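Local structure of B-agarase (Agarivorans gilvus, 5Z6P) at residues M260-Y269 / K752-F763; L219-A230 / R360-P368. The protein probably hydrolyses the beta-galactosidic linkages of agarose, as an agarase of glycoside hydrolase family 50. One frame throughout, in Å; residues are numbered along the deposited sequence.

Interactions 1 and 2 are two separate tertiary contacts of a single chain. Their centres lie about 41 Å apart and their nearest atoms about 21 Å apart, so they do not touch. Each centre is about 27 Å from the centre of the chain. The segments alternate in sequence: 219-230, 260-269, 360-368, then 752-763. Helix 241-255 lies between the two earlier segments, so the same linking region of the chain takes part in both contacts. Interaction 1 joins it to the C-terminal helix, largely through side chains. Interaction 2 joins it to the segment 360-368 at the end of helix 353-361, mainly through backbone bonds. No ligand or catalytic residue is identified at either place.

Interaction 1: M260-Y269 / K752-F763; sequences MLGRSKFGGY and KRVNQSMYPKRF
Tyr759 OH is held twice. It donates to Gly267 O (2.9 Å), in the carbonyl plane and on a lone pair, and it accepts from the backbone N of Phe301. These two bonds fix the far end of a buried ring. Tyr269 lies against the same ring. The two tyrosine planes are only 3° apart, but their centroids are 5.0 Å apart, so the two rings are offset and overlap little. Each instead receives the other's CB over its face: Tyr269 CB is 3.5 Å from the Tyr759 centroid, a reciprocal CH-pi pair. Phe763 CD2 meets Tyr269 CD2 at 3.8 Å.

Arg263 bends at chi2 (98°) to bring its guanidinium to the helix. NH2 donates to Asn755 O at 2.9 Å, from above the carbonyl plane, and also bonds to Gly429 O. Met260 SD lies over one guanidinium face and Tyr759 CE2 over the other. Beyond, Met260 CE reaches Lys752 O at 3.5 Å.

Met758 and Tyr759 also touch strand 299-305, which runs parallel to strand 709-714. A C-terminal helix packed on such strands is consistent with the (beta/alpha)8 barrel of this enzyme clan.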
loop_
_atom_site.group_PDB
_atom_site.type_symbol
_atom_site.label_atom_id
_atom_site.label_comp_id
_atom_site.label_asym_id
_atom_site.label_seq_id
_atom_site.Cartn_x
_atom_site.Cartn_y
_atom_site.Cartn_z
ATOM N N MET A 260 -16.850 23.039 -1.792
ATOM C CA MET A 260 -15.777 24.009 -1.710
ATOM C C MET A 260 -15.792 24.794 -3.007
ATOM O O MET A 260 -15.926 24.212 -4.071
ATOM C CB MET A 260 -14.424 23.333 -1.493
ATOM C CG MET A 260 -13.239 24.273 -1.606
ATOM S SD MET A 260 -11.660 23.486 -1.278
ATOM C CE MET A 260 -11.790 23.049 0.449
ATOM N N LEU A 261 -15.681 26.116 -2.911
ATOM C CA LEU A 261 -15.780 26.989 -4.078
ATOM C C LEU A 261 -14.470 27.042 -4.859
ATOM O O LEU A 261 -13.467 26.467 -4.448
ATOM C CB LEU A 261 -16.189 28.403 -3.652
ATOM C CG LEU A 261 -17.490 28.511 -2.860
ATOM C CD1 LEU A 261 -17.670 29.889 -2.256
ATOM C CD2 LEU A 261 -18.685 28.134 -3.735
ATOM N N GLY A 262 -14.484 27.741 -5.985
ATOM C CA GLY A 262 -13.274 27.948 -6.748
ATOM C C GLY A 262 -13.058 26.982 -7.901
ATOM O O GLY A 262 -12.040 27.062 -8.589
ATOM N N ARG A 263 -13.999 26.068 -8.120
ATOM C CA ARG A 263 -13.835 25.073 -9.180
ATOM C C ARG A 263 -14.688 25.345 -10.401
ATOM O O ARG A 263 -15.797 25.841 -10.292
ATOM C CB ARG A 263 -14.163 23.665 -8.667
ATOM C CG ARG A 263 -13.041 22.997 -7.912
ATOM C CD ARG A 263 -13.220 23.142 -6.413
ATOM N NE ARG A 263 -12.227 22.343 -5.715
ATOM C CZ ARG A 263 -11.084 22.809 -5.234
ATOM N NH1 ARG A 263 -10.785 24.096 -5.350
ATOM N NH2 ARG A 263 -10.241 21.985 -4.632
ATOM N N SER A 264 -14.165 24.998 -11.571
ATOM C CA SER A 264 -14.987 24.946 -12.773
ATOM C C SER A 264 -15.925 23.744 -12.695
ATOM O O SER A 264 -15.862 22.970 -11.745
ATOM C CB SER A 264 -14.119 24.864 -14.020
ATOM O OG SER A 264 -13.198 23.802 -13.913
ATOM N N LYS A 265 -16.795 23.596 -13.686
ATOM C CA LYS A 265 -17.708 22.460 -13.739
ATOM C C LYS A 265 -17.017 21.105 -13.501
ATOM O O LYS A 265 -17.467 20.302 -12.697
ATOM C CB LYS A 265 -18.422 22.444 -15.083
ATOM C CG LYS A 265 -19.209 21.198 -15.361
ATOM C CD LYS A 265 -19.635 21.192 -16.799
ATOM C CE LYS A 265 -20.646 20.113 -17.081
ATOM N NZ LYS A 265 -21.055 20.167 -18.510
ATOM N N PHE A 266 -15.909 20.880 -14.183
ATOM C CA PHE A 266 -15.229 19.599 -14.126
ATOM C C PHE A 266 -14.144 19.565 -13.066
ATOM O O PHE A 266 -13.268 18.722 -13.120
ATOM C CB PHE A 266 -14.628 19.258 -15.495
ATOM C CG PHE A 266 -15.631 18.768 -16.489
ATOM C CD1 PHE A 266 -16.066 17.451 -16.464
ATOM C CD2 PHE A 266 -16.123 19.611 -17.468
ATOM C CE1 PHE A 266 -16.983 16.998 -17.389
ATOM C CE2 PHE A 266 -17.038 19.165 -18.399
ATOM C CZ PHE A 266 -17.474 17.855 -18.359
ATOM N N GLY A 267 -14.189 20.506 -12.121
ATOM C CA GLY A 267 -13.350 20.441 -10.940
ATOM C C GLY A 267 -11.968 21.014 -11.121
ATOM O O GLY A 267 -11.112 20.865 -10.263
ATOM N N GLY A 268 -11.743 21.667 -12.250
ATOM C CA GLY A 268 -10.518 22.413 -12.446
ATOM C C GLY A 268 -10.516 23.766 -11.750
ATOM O O GLY A 268 -11.487 24.141 -11.107
ATOM N N TYR A 269 -9.416 24.492 -11.903
ATOM C CA TYR A 269 -9.168 25.744 -11.200
ATOM C C TYR A 269 -9.790 26.926 -11.964
ATOM O O TYR A 269 -9.232 27.410 -12.927
ATOM C CB TYR A 269 -7.659 25.924 -11.029
ATOM C CG TYR A 269 -7.186 27.147 -10.269
ATOM C CD1 TYR A 269 -7.976 27.770 -9.320
ATOM C CD2 TYR A 269 -5.915 27.657 -10.496
ATOM C CE1 TYR A 269 -7.498 28.888 -8.612
ATOM C CE2 TYR A 269 -5.438 28.759 -9.812
ATOM C CZ TYR A 269 -6.225 29.371 -8.873
ATOM O OH TYR A 269 -5.721 30.469 -8.208
ATOM N N LYS A 752 -9.416 19.582 3.439
ATOM C CA LYS A 752 -9.876 20.931 3.099
ATOM C C LYS A 752 -8.725 21.955 3.002
ATOM O O LYS A 752 -8.701 22.769 2.089
ATOM C CB LYS A 752 -10.931 21.414 4.108
ATOM C CG LYS A 752 -12.275 20.728 3.931
ATOM C CD LYS A 752 -13.333 21.319 4.823
ATOM C CE LYS A 752 -14.631 20.554 4.689
ATOM N NZ LYS A 752 -15.760 21.269 5.337
ATOM N N ARG A 753 -7.774 21.907 3.926
ATOM C CA ARG A 753 -6.604 22.776 3.841
ATOM C C ARG A 753 -5.820 22.516 2.550
ATOM O O ARG A 753 -5.505 23.446 1.828
ATOM C CB ARG A 753 -5.697 22.603 5.065
ATOM C CG ARG A 753 -6.351 23.053 6.392
ATOM C CD ARG A 753 -5.324 23.199 7.495
ATOM N NE ARG A 753 -4.571 21.968 7.680
ATOM C CZ ARG A 753 -4.965 20.946 8.432
ATOM N NH1 ARG A 753 -6.107 21.014 9.107
ATOM N NH2 ARG A 753 -4.210 19.863 8.510
ATOM N N VAL A 754 -5.528 21.252 2.249
ATOM C CA VAL A 754 -4.851 20.932 1.003
ATOM C C VAL A 754 -5.625 21.415 -0.232
ATOM O O VAL A 754 -5.083 22.119 -1.088
ATOM C CB VAL A 754 -4.612 19.425 0.862
ATOM C CG1 VAL A 754 -4.130 19.099 -0.573
ATOM C CG2 VAL A 754 -3.624 18.922 1.941
ATOM N N ASN A 755 -6.897 21.054 -0.292
ATOM C CA ASN A 755 -7.700 21.267 -1.479
ATOM C C ASN A 755 -8.021 22.738 -1.755
ATOM O O ASN A 755 -8.224 23.117 -2.903
ATOM C CB ASN A 755 -8.993 20.459 -1.375
ATOM C CG ASN A 755 -8.767 18.956 -1.583
ATOM O OD1 ASN A 755 -7.841 18.548 -2.275
ATOM N ND2 ASN A 755 -9.624 18.141 -0.993
ATOM N N GLN A 756 -8.051 23.556 -0.705
ATOM C CA GLN A 756 -8.332 24.977 -0.871
ATOM C C GLN A 756 -7.062 25.746 -1.216
ATOM O O GLN A 756 -7.125 26.804 -1.830
ATOM C CB GLN A 756 -8.978 25.570 0.389
ATOM C CG GLN A 756 -7.998 25.879 1.510
ATOM C CD GLN A 756 -8.598 26.725 2.627
ATOM O OE1 GLN A 756 -9.567 27.448 2.412
ATOM N NE2 GLN A 756 -8.013 26.639 3.825
ATOM N N SER A 757 -5.906 25.212 -0.844
ATOM C CA SER A 757 -4.650 25.891 -1.126
ATOM C C SER A 757 -3.922 25.423 -2.402
ATOM O O SER A 757 -3.200 26.196 -3.007
ATOM C CB SER A 757 -3.720 25.756 0.078
ATOM O OG SER A 757 -2.994 24.547 0.042
ATOM N N MET A 758 -4.102 24.164 -2.798
ATOM C CA MET A 758 -3.275 23.564 -3.854
ATOM C C MET A 758 -3.271 24.318 -5.187
ATOM O O MET A 758 -2.221 24.490 -5.792
ATOM C CB MET A 758 -3.699 22.106 -4.125
ATOM C CG MET A 758 -5.135 21.941 -4.609
ATOM S SD MET A 758 -5.660 20.216 -4.697
ATOM C CE MET A 758 -7.257 20.406 -5.456
ATOM N N TYR A 759 -4.437 24.750 -5.648
ATOM C CA TYR A 759 -4.522 25.396 -6.937
ATOM C C TYR A 759 -3.769 26.734 -6.968
ATOM O O TYR A 759 -2.957 26.947 -7.865
ATOM C CB TYR A 759 -5.989 25.579 -7.346
ATOM C CG TYR A 759 -6.581 24.404 -8.098
ATOM C CD1 TYR A 759 -5.833 23.708 -9.037
ATOM C CD2 TYR A 759 -7.888 23.995 -7.865
ATOM C CE1 TYR A 759 -6.391 22.626 -9.740
ATOM C CE2 TYR A 759 -8.443 22.930 -8.557
ATOM C CZ TYR A 759 -7.693 22.252 -9.493
ATOM O OH TYR A 759 -8.250 21.183 -10.162
ATOM N N PRO A 760 -4.025 27.635 -5.999
ATOM C CA PRO A 760 -3.207 28.848 -6.052
ATOM C C PRO A 760 -1.724 28.586 -5.812
ATOM O O PRO A 760 -0.904 29.275 -6.406
ATOM C CB PRO A 760 -3.803 29.738 -4.945
ATOM C CG PRO A 760 -4.736 28.886 -4.175
ATOM C CD PRO A 760 -5.175 27.796 -5.091
ATOM N N LYS A 761 -1.372 27.601 -4.994
ATOM C CA LYS A 761 0.046 27.302 -4.793
ATOM C C LYS A 761 0.682 26.741 -6.061
ATOM O O LYS A 761 1.784 27.137 -6.441
ATOM C CB LYS A 761 0.255 26.317 -3.655
ATOM C CG LYS A 761 1.711 26.183 -3.274
ATOM C CD LYS A 761 2.027 24.846 -2.637
ATOM C CE LYS A 761 1.029 24.486 -1.558
ATOM N NZ LYS A 761 1.035 25.421 -0.412
ATOM N N ARG A 762 -0.003 25.831 -6.712
ATOM C CA ARG A 762 0.508 25.189 -7.876
ATOM C C ARG A 762 0.750 26.115 -9.019
ATOM O O ARG A 762 1.810 26.138 -9.562
ATOM C CB ARG A 762 -0.446 24.112 -8.365
ATOM C CG ARG A 762 0.059 23.355 -9.561
ATOM C CD ARG A 762 0.805 22.130 -9.143
ATOM N NE ARG A 762 1.435 21.474 -10.247
ATOM C CZ ARG A 762 2.250 20.450 -10.144
ATOM N NH1 ARG A 762 2.488 19.951 -8.985
ATOM N NH2 ARG A 762 2.795 19.949 -11.223
ATOM N N PHE A 763 -0.284 26.868 -9.342
ATOM C CA PHE A 763 -0.303 27.745 -10.468
ATOM C C PHE A 763 0.104 29.173 -10.220
ATOM O O PHE A 763 -0.548 30.085 -10.659
ATOM C CB PHE A 763 -1.625 27.653 -11.150
ATOM C CG PHE A 763 -1.907 26.293 -11.684
ATOM C CD1 PHE A 763 -1.236 25.816 -12.777
ATOM C CD2 PHE A 763 -2.809 25.498 -11.072
ATOM C CE1 PHE A 763 -1.488 24.579 -13.253
ATOM C CE2 PHE A 763 -3.057 24.258 -11.533
ATOM C CZ PHE A 763 -2.413 23.799 -12.634
#

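Interaction 2: L219-A230 / R360-P368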
loop_
_atom_site.group_PDB
_atom_site.type_symbol
_atom_site.label_atom_id
_atom_site.label_comp_id
_atom_site.label_asym_id
_atom_site.label_seq_id
_atom_site.Cartn_x
_atom_site.Cartn_y
_atom_site.Cartn_z
ATOM N N LEU A 219 -9.584 -11.767 22.933
ATOM C CA LEU A 219 -10.334 -10.783 22.167
ATOM C C LEU A 219 -11.828 -11.081 22.082
ATOM O O LEU A 219 -12.544 -10.469 21.293
ATOM C CB LEU A 219 -9.738 -10.670 20.760
ATOM C CG LEU A 219 -8.259 -10.266 20.693
ATOM C CD1 LEU A 219 -7.778 -10.240 19.267
ATOM C CD2 LEU A 219 -8.059 -8.910 21.328
ATOM N N SER A 220 -12.297 -12.016 22.899
ATOM C CA SER A 220 -13.710 -12.345 22.934
ATOM C C SER A 220 -14.543 -11.098 23.173
ATOM O O SER A 220 -14.288 -10.329 24.097
ATOM C CB SER A 220 -13.989 -13.391 24.021
ATOM O OG SER A 220 -15.378 -13.575 24.205
ATOM N N GLY A 221 -15.527 -10.889 22.314
ATOM C CA GLY A 221 -16.425 -9.754 22.444
ATOM C C GLY A 221 -15.809 -8.379 22.231
ATOM O O GLY A 221 -16.352 -7.390 22.718
ATOM N N ILE A 222 -14.692 -8.307 21.509
ATOM C CA ILE A 222 -14.008 -7.023 21.286
ATOM C C ILE A 222 -14.699 -6.131 20.245
ATOM O O ILE A 222 -14.425 -4.931 20.183
ATOM C CB ILE A 222 -12.527 -7.231 20.849
ATOM C CG1 ILE A 222 -11.719 -5.929 20.921
ATOM C CG2 ILE A 222 -12.463 -7.731 19.457
ATOM C CD1 ILE A 222 -11.002 -5.724 22.201
ATOM N N ILE A 223 -15.582 -6.699 19.427
ATOM C CA ILE A 223 -16.290 -5.916 18.407
ATOM C C ILE A 223 -17.760 -5.684 18.758
ATOM O O ILE A 223 -18.488 -6.631 19.039
ATOM C CB ILE A 223 -16.226 -6.595 17.009
ATOM C CG1 ILE A 223 -14.786 -6.962 16.620
ATOM C CG2 ILE A 223 -16.869 -5.701 15.960
ATOM C CD1 ILE A 223 -13.827 -5.776 16.523
ATOM N N ASP A 224 -18.204 -4.429 18.735
ATOM C CA ASP A 224 -19.599 -4.127 19.058
ATOM C C ASP A 224 -20.484 -4.284 17.829
ATOM O O ASP A 224 -20.020 -4.724 16.781
ATOM C CB ASP A 224 -19.749 -2.722 19.675
ATOM C CG ASP A 224 -19.427 -1.589 18.712
ATOM O OD1 ASP A 224 -19.512 -1.757 17.486
ATOM O OD2 ASP A 224 -19.120 -0.488 19.204
ATOM N N ARG A 225 -21.756 -3.914 17.952
ATOM C CA ARG A 225 -22.701 -4.178 16.878
ATOM C C ARG A 225 -22.526 -3.267 15.666
ATOM O O ARG A 225 -23.132 -3.501 14.630
ATOM C CB ARG A 225 -24.131 -4.078 17.391
ATOM C CG ARG A 225 -24.617 -2.700 17.761
ATOM C CD ARG A 225 -25.945 -2.856 18.514
ATOM N NE ARG A 225 -26.606 -1.586 18.779
ATOM C CZ ARG A 225 -26.481 -0.899 19.907
ATOM N NH1 ARG A 225 -25.711 -1.358 20.880
ATOM N NH2 ARG A 225 -27.127 0.249 20.058
ATOM N N PHE A 226 -21.712 -2.230 15.814
ATOM C CA PHE A 226 -21.440 -1.284 14.737
ATOM C C PHE A 226 -20.156 -1.627 13.984
ATOM O O PHE A 226 -19.820 -0.998 12.981
ATOM C CB PHE A 226 -21.356 0.140 15.295
ATOM C CG PHE A 226 -22.594 0.569 16.030
ATOM C CD1 PHE A 226 -23.740 0.930 15.336
ATOM C CD2 PHE A 226 -22.615 0.599 17.415
ATOM C CE1 PHE A 226 -24.889 1.327 16.017
ATOM C CE2 PHE A 226 -23.763 0.989 18.101
ATOM C CZ PHE A 226 -24.897 1.353 17.404
ATOM N N GLY A 227 -19.451 -2.631 14.480
ATOM C CA GLY A 227 -18.178 -3.014 13.911
ATOM C C GLY A 227 -17.004 -2.352 14.617
ATOM O O GLY A 227 -15.858 -2.642 14.299
ATOM N N GLN A 228 -17.292 -1.476 15.577
ATOM C CA GLN A 228 -16.245 -0.746 16.284
ATOM C C GLN A 228 -15.599 -1.587 17.370
ATOM O O GLN A 228 -16.113 -2.642 17.740
ATOM C CB GLN A 228 -16.808 0.533 16.905
ATOM C CG GLN A 228 -17.361 1.539 15.921
ATOM C CD GLN A 228 -18.258 2.553 16.604
ATOM O OE1 GLN A 228 -18.326 3.719 16.204
ATOM N NE2 GLN A 228 -18.958 2.106 17.648
ATOM N N ASN A 229 -14.468 -1.115 17.885
ATOM C CA ASN A 229 -13.817 -1.759 19.016
ATOM C C ASN A 229 -14.665 -1.514 20.277
ATOM O O ASN A 229 -14.870 -0.370 20.679
ATOM C CB ASN A 229 -12.375 -1.230 19.178
ATOM C CG ASN A 229 -11.624 -1.895 20.318
ATOM O OD1 ASN A 229 -12.189 -2.171 21.371
ATOM N ND2 ASN A 229 -10.343 -2.152 20.112
ATOM N N ALA A 230 -15.166 -2.591 20.882
ATOM C CA ALA A 230 -16.021 -2.496 22.072
ATOM C C ALA A 230 -15.294 -2.011 23.319
ATOM O O ALA A 230 -15.886 -1.343 24.152
ATOM C CB ALA A 230 -16.673 -3.852 22.363
ATOM N N ARG A 360 -12.662 -16.451 16.270
ATOM C CA ARG A 360 -13.105 -15.292 15.496
ATOM C C ARG A 360 -14.564 -14.955 15.761
ATOM O O ARG A 360 -14.886 -13.807 16.030
ATOM C CB ARG A 360 -12.893 -15.512 13.998
ATOM C CG ARG A 360 -13.584 -14.454 13.130
ATOM C CD ARG A 360 -13.063 -13.041 13.425
ATOM N NE ARG A 360 -11.652 -12.916 13.097
ATOM C CZ ARG A 360 -11.189 -12.568 11.899
ATOM N NH1 ARG A 360 -12.029 -12.293 10.906
ATOM N NH2 ARG A 360 -9.880 -12.487 11.697
ATOM N N ARG A 361 -15.442 -15.950 15.689
ATOM C CA ARG A 361 -16.863 -15.725 15.936
ATOM C C ARG A 361 -17.120 -15.141 17.329
ATOM O O ARG A 361 -17.979 -14.274 17.497
ATOM C CB ARG A 361 -17.654 -17.032 15.743
ATOM C CG ARG A 361 -19.145 -16.939 16.046
ATOM C CD ARG A 361 -19.807 -15.790 15.311
ATOM N NE ARG A 361 -21.241 -15.670 15.583
ATOM C CZ ARG A 361 -21.771 -14.936 16.558
ATOM N NH1 ARG A 361 -20.998 -14.252 17.389
ATOM N NH2 ARG A 361 -23.084 -14.876 16.702
ATOM N N ALA A 362 -16.364 -15.591 18.319
ATOM C CA ALA A 362 -16.540 -15.078 19.679
ATOM C C ALA A 362 -16.065 -13.620 19.832
ATOM O O ALA A 362 -16.318 -12.981 20.855
ATOM C CB ALA A 362 -15.827 -15.964 20.666
ATOM N N MET A 363 -15.390 -13.081 18.819
ATOM C CA MET A 363 -14.987 -11.670 18.891
ATOM C C MET A 363 -16.183 -10.740 18.729
ATOM O O MET A 363 -16.163 -9.601 19.196
ATOM C CB MET A 363 -13.937 -11.335 17.827
ATOM C CG MET A 363 -12.552 -11.907 18.063
ATOM S SD MET A 363 -11.423 -11.532 16.687
ATOM C CE MET A 363 -11.143 -9.791 16.940
ATOM N N TYR A 364 -17.220 -11.219 18.050
ATOM C CA TYR A 364 -18.364 -10.368 17.751
ATOM C C TYR A 364 -19.424 -10.409 18.847
ATOM O O TYR A 364 -19.962 -11.467 19.177
ATOM C CB TYR A 364 -18.982 -10.752 16.399
ATOM C CG TYR A 364 -17.986 -10.715 15.263
ATOM C CD1 TYR A 364 -17.604 -9.509 14.686
ATOM C CD2 TYR A 364 -17.406 -11.884 14.783
ATOM C CE1 TYR A 364 -16.687 -9.469 13.652
ATOM C CE2 TYR A 364 -16.470 -11.852 13.751
ATOM C CZ TYR A 364 -16.117 -10.641 13.194
ATOM O OH TYR A 364 -15.204 -10.604 12.166
ATOM N N GLN A 365 -19.704 -9.244 19.413
ATOM C CA GLN A 365 -20.800 -9.085 20.355
ATOM C C GLN A 365 -22.150 -9.237 19.661
ATOM O O GLN A 365 -23.102 -9.721 20.256
ATOM C CB GLN A 365 -20.734 -7.722 21.042
ATOM C CG GLN A 365 -19.617 -7.549 22.038
ATOM C CD GLN A 365 -19.653 -6.183 22.709
ATOM O OE1 GLN A 365 -20.174 -5.213 22.158
ATOM N NE2 GLN A 365 -19.093 -6.100 23.898
ATOM N N TRP A 366 -22.235 -8.798 18.409
ATOM C CA TRP A 366 -23.470 -8.919 17.645
ATOM C C TRP A 366 -23.253 -9.295 16.184
ATOM O O TRP A 366 -22.439 -8.700 15.480
ATOM C CB TRP A 366 -24.261 -7.621 17.706
ATOM C CG TRP A 366 -25.514 -7.638 16.890
ATOM C CD1 TRP A 366 -26.744 -8.078 17.289
ATOM C CD2 TRP A 366 -25.674 -7.176 15.541
ATOM N NE1 TRP A 366 -27.652 -7.927 16.271
ATOM C CE2 TRP A 366 -27.021 -7.378 15.186
ATOM C CE3 TRP A 366 -24.804 -6.623 14.591
ATOM C CZ2 TRP A 366 -27.521 -7.041 13.930
ATOM C CZ3 TRP A 366 -25.303 -6.289 13.354
ATOM C CH2 TRP A 366 -26.652 -6.502 13.034
ATOM N N LEU A 367 -23.986 -10.316 15.757
ATOM C CA LEU A 367 -24.190 -10.611 14.353
ATOM C C LEU A 367 -25.689 -10.853 14.203
ATOM O O LEU A 367 -26.312 -11.407 15.100
ATOM C CB LEU A 367 -23.354 -11.812 13.908
ATOM C CG LEU A 367 -21.870 -11.465 13.737
ATOM C CD1 LEU A 367 -21.036 -12.703 13.559
ATOM C CD2 LEU A 367 -21.694 -10.528 12.568
ATOM N N PRO A 368 -26.281 -10.412 13.088
ATOM C CA PRO A 368 -27.739 -10.504 12.992
ATOM C C PRO A 368 -28.259 -11.938 12.877
ATOM O O PRO A 368 -27.608 -12.786 12.269
ATOM C CB PRO A 368 -28.058 -9.724 11.718
ATOM C CG PRO A 368 -26.801 -9.846 10.881
ATOM C CD PRO A 368 -25.678 -9.802 11.888
HETATM O O HOH W 1 -20.141 -7.526 16.729
HETATM O O HOH W 2 -22.774 -4.213 21.074
#
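A single parallel beta bridge, Ile223 with Tyr364, joins the loop 219-230 to the residues just beyond helix 353-361. Its two bonds both use the backbone of Ile223. Ile223 N donates to Met363 O (3.0 Å), and Ile223 O accepts from Gln365 N (2.9 Å), nearly in line with the carbonyl. A third bond lies two residues back along the loop, where Gly221 N donates to Ala362 O at 2.7 Å. Gly221 sits in the type II turn Leu219-Ile222, with positive phi.

Met363 packs beside this turn. Its chain bends at chi3 (72°) and lies alongside Leu219 and Ile222, pointing the same way. The terminal CE meets Ile222 CG2 at 3.5 Å. The Tyr364 ring lies beside Ile223, and its OH bonds to Ile316 O in strand 315-325.

Asp224 opens an Asx turn. Its CG sits between the backbone N and the carbonyl carbon (chi1 67°), which turns the carboxylate back over its own loop. OD1 accepts from Phe226 N and Gln228 N, which arrive from opposite faces of the carboxylate. OD2 takes Gln228 NE2 on its syn lone pair. Three bonds thus hold the group and fix its rotation.

The Gln365 amide reaches over the loop, with OE1 near Asp224 CB and NE2 near Ala230 CB. Water 2 donates to OE1. Water 1 accepts from Trp366 N at 3.0 Å and probably donates to Asp224 O, extending the link past the bridge. Arg225 sends its guanidinium away to a salt bridge with Glu241. Its CB stays behind, 3.6 Å from Trp366 CB, while Arg225 O lies 3.5 Å from Trp366 CE3.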